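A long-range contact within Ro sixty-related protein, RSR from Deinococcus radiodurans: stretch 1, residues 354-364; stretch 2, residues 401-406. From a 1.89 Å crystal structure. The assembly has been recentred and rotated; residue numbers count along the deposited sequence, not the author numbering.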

# COMPACT_ATOMS: atom_id res chain seq x y z
N ALA A 354 -15.28 4.77 8.89
CA ALA A 354 -14.39 3.78 8.31
C ALA A 354 -13.99 2.66 9.28
O ALA A 354 -13.57 1.60 8.85
CB ALA A 354 -13.13 4.47 7.71
N PHE A 355 -14.12 2.89 10.58
CA PHE A 355 -13.82 1.85 11.57
C PHE A 355 -14.62 0.57 11.31
O PHE A 355 -14.12 -0.53 11.50
CB PHE A 355 -14.12 2.33 12.98
CG PHE A 355 -13.06 3.20 13.56
CD1 PHE A 355 -12.28 2.76 14.63
CD2 PHE A 355 -12.83 4.48 13.05
CE1 PHE A 355 -11.30 3.58 15.16
CE2 PHE A 355 -11.86 5.30 13.60
CZ PHE A 355 -11.10 4.85 14.65
N GLY A 356 -15.86 0.73 10.86
CA GLY A 356 -16.72 -0.40 10.60
C GLY A 356 -16.24 -1.31 9.50
O GLY A 356 -16.71 -2.44 9.36
N ASN A 357 -15.28 -0.84 8.71
CA ASN A 357 -14.76 -1.63 7.60
C ASN A 357 -13.31 -2.12 7.76
O ASN A 357 -12.71 -2.61 6.81
CB ASN A 357 -14.94 -0.86 6.29
CG ASN A 357 -16.37 -0.30 6.13
OD1 ASN A 357 -16.55 0.87 5.81
ND2 ASN A 357 -17.37 -1.14 6.39
N VAL A 358 -12.76 -1.98 8.96
CA VAL A 358 -11.42 -2.51 9.25
C VAL A 358 -11.48 -4.03 9.45
O VAL A 358 -12.29 -4.52 10.24
CB VAL A 358 -10.81 -1.86 10.51
CG1 VAL A 358 -9.57 -2.62 10.97
CG2 VAL A 358 -10.48 -0.39 10.25
N GLN A 359 -10.63 -4.77 8.76
CA GLN A 359 -10.52 -6.22 9.02
C GLN A 359 -9.61 -6.48 10.22
O GLN A 359 -8.41 -6.29 10.14
CB GLN A 359 -10.01 -6.98 7.79
CG GLN A 359 -10.85 -6.74 6.53
CD GLN A 359 -12.34 -6.98 6.75
OE1 GLN A 359 -13.18 -6.18 6.33
NE2 GLN A 359 -12.68 -8.09 7.41
N PRO A 360 -10.20 -6.91 11.34
CA PRO A 360 -9.51 -7.14 12.62
C PRO A 360 -8.62 -8.37 12.59
O PRO A 360 -8.82 -9.27 11.78
CB PRO A 360 -10.66 -7.38 13.60
CG PRO A 360 -11.91 -6.99 12.87
CD PRO A 360 -11.63 -7.20 11.43
N ALA A 361 -7.61 -8.38 13.45
CA ALA A 361 -6.81 -9.58 13.64
C ALA A 361 -7.65 -10.64 14.35
O ALA A 361 -7.41 -11.83 14.20
CB ALA A 361 -5.58 -9.28 14.47
N ASN A 362 -8.62 -10.19 15.14
CA ASN A 362 -9.35 -11.05 16.04
C ASN A 362 -8.43 -11.71 17.07
O ASN A 362 -8.53 -12.90 17.33
CB ASN A 362 -10.14 -12.10 15.27
CG ASN A 362 -11.17 -12.79 16.13
OD1 ASN A 362 -11.72 -12.18 17.05
ND2 ASN A 362 -11.44 -14.06 15.84
N THR A 363 -7.53 -10.92 17.63
CA THR A 363 -6.63 -11.38 18.68
C THR A 363 -6.70 -10.36 19.81
O THR A 363 -7.19 -9.24 19.62
CB THR A 363 -5.17 -11.51 18.20
OG1 THR A 363 -4.65 -10.21 17.92
CG2 THR A 363 -5.07 -12.39 16.94
N ARG A 364 -6.24 -10.76 20.98
CA ARG A 364 -6.27 -9.90 22.14
C ARG A 364 -4.99 -9.09 22.15
O ARG A 364 -3.90 -9.64 22.20
CB ARG A 364 -6.44 -10.71 23.42
CG ARG A 364 -7.70 -11.58 23.38
CD ARG A 364 -7.74 -12.54 24.54
NE ARG A 364 -7.46 -11.83 25.78
CZ ARG A 364 -8.35 -11.11 26.47
NH1 ARG A 364 -9.61 -11.01 26.05
NH2 ARG A 364 -7.96 -10.51 27.58
N ARG A 401 -11.83 -0.48 19.21
CA ARG A 401 -13.14 -0.61 18.59
C ARG A 401 -13.33 -1.87 17.74
O ARG A 401 -14.46 -2.21 17.41
CB ARG A 401 -13.46 0.64 17.76
CG ARG A 401 -13.71 1.88 18.62
CD ARG A 401 -14.18 3.10 17.81
NE ARG A 401 -14.07 4.31 18.63
CZ ARG A 401 -13.97 5.55 18.16
NH1 ARG A 401 -13.97 5.77 16.85
NH2 ARG A 401 -13.85 6.58 19.00
N THR A 402 -12.26 -2.58 17.38
CA THR A 402 -12.38 -3.64 16.37
C THR A 402 -11.84 -4.99 16.78
O THR A 402 -12.19 -6.00 16.17
CB THR A 402 -11.71 -3.27 15.02
OG1 THR A 402 -10.29 -3.18 15.18
CG2 THR A 402 -12.27 -1.98 14.47
N GLU A 403 -10.97 -5.03 17.79
CA GLU A 403 -10.39 -6.28 18.23
C GLU A 403 -11.18 -6.83 19.41
O GLU A 403 -11.85 -6.07 20.11
CB GLU A 403 -8.92 -6.09 18.61
CG GLU A 403 -8.00 -5.65 17.46
CD GLU A 403 -7.84 -6.72 16.38
OE1 GLU A 403 -8.14 -7.90 16.67
OE2 GLU A 403 -7.39 -6.38 15.25
N PRO A 404 -11.13 -8.16 19.62
CA PRO A 404 -11.85 -8.86 20.70
C PRO A 404 -11.51 -8.21 22.03
O PRO A 404 -12.37 -8.02 22.90
CB PRO A 404 -11.24 -10.26 20.70
CG PRO A 404 -10.63 -10.43 19.38
CD PRO A 404 -10.37 -9.08 18.77
N ASP A 405 -10.24 -7.89 22.18
CA ASP A 405 -9.81 -7.20 23.36
C ASP A 405 -8.61 -6.33 23.03
O ASP A 405 -7.82 -6.62 22.14
CB ASP A 405 -9.45 -8.19 24.46
CG ASP A 405 -9.73 -7.66 25.85
OD1 ASP A 405 -9.47 -8.41 26.81
OD2 ASP A 405 -10.21 -6.50 25.98
N ALA A 406 -8.49 -5.23 23.76
CA ALA A 406 -7.36 -4.36 23.57
C ALA A 406 -7.22 -3.58 24.85
O ALA A 406 -8.19 -3.23 25.48
CB ALA A 406 -7.60 -3.43 22.41

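A single carboxylate, that of Glu403, receives backbone N-H groups from three consecutive residues of the other stretch. Ala361 N donates to Glu403 OE2 at 2.7 Å with an N-H...acceptor angle of 161°, and Thr363 N donates to Glu403 OE1 at 3.2 Å and 158°; both bonds are close to linear. Between them, Asn362 N lies just 2.8 Å from Glu403 OE1, but the angle of 119° marks this bond as weak despite its short length. The CA-to-CB bond of Glu403 points sideways, and chi1 and chi2, both m, bring the carboxylate to these amides, which belong to a loop without regular secondary structure.

Arg364 and Asp405 form a salt bridge, Arg364 NH2 to Asp405 OD1 at 2.7 Å, while Asp405 CB lies over one face of the guanidinium. Charge pairing and packing thus involve the same two side chains.

Arg401 makes a cation-pi contact with Phe355: its CZ is 4.7 Å from the ring centroid and 20° off the ring normal, which places the charge over the face. Arg401 CD also touches the ring's rim atom, 3.7 Å from Phe355 CD1, while NH1 lies over the face.

Between the Arg401-Phe355 pair and the Glu403 site, Thr402 makes looser side-chain contacts: Thr402 CG2 approaches Val358 CB at 4.2 Å, and Pro360 CG lies 4.3 Å from Thr402 CB.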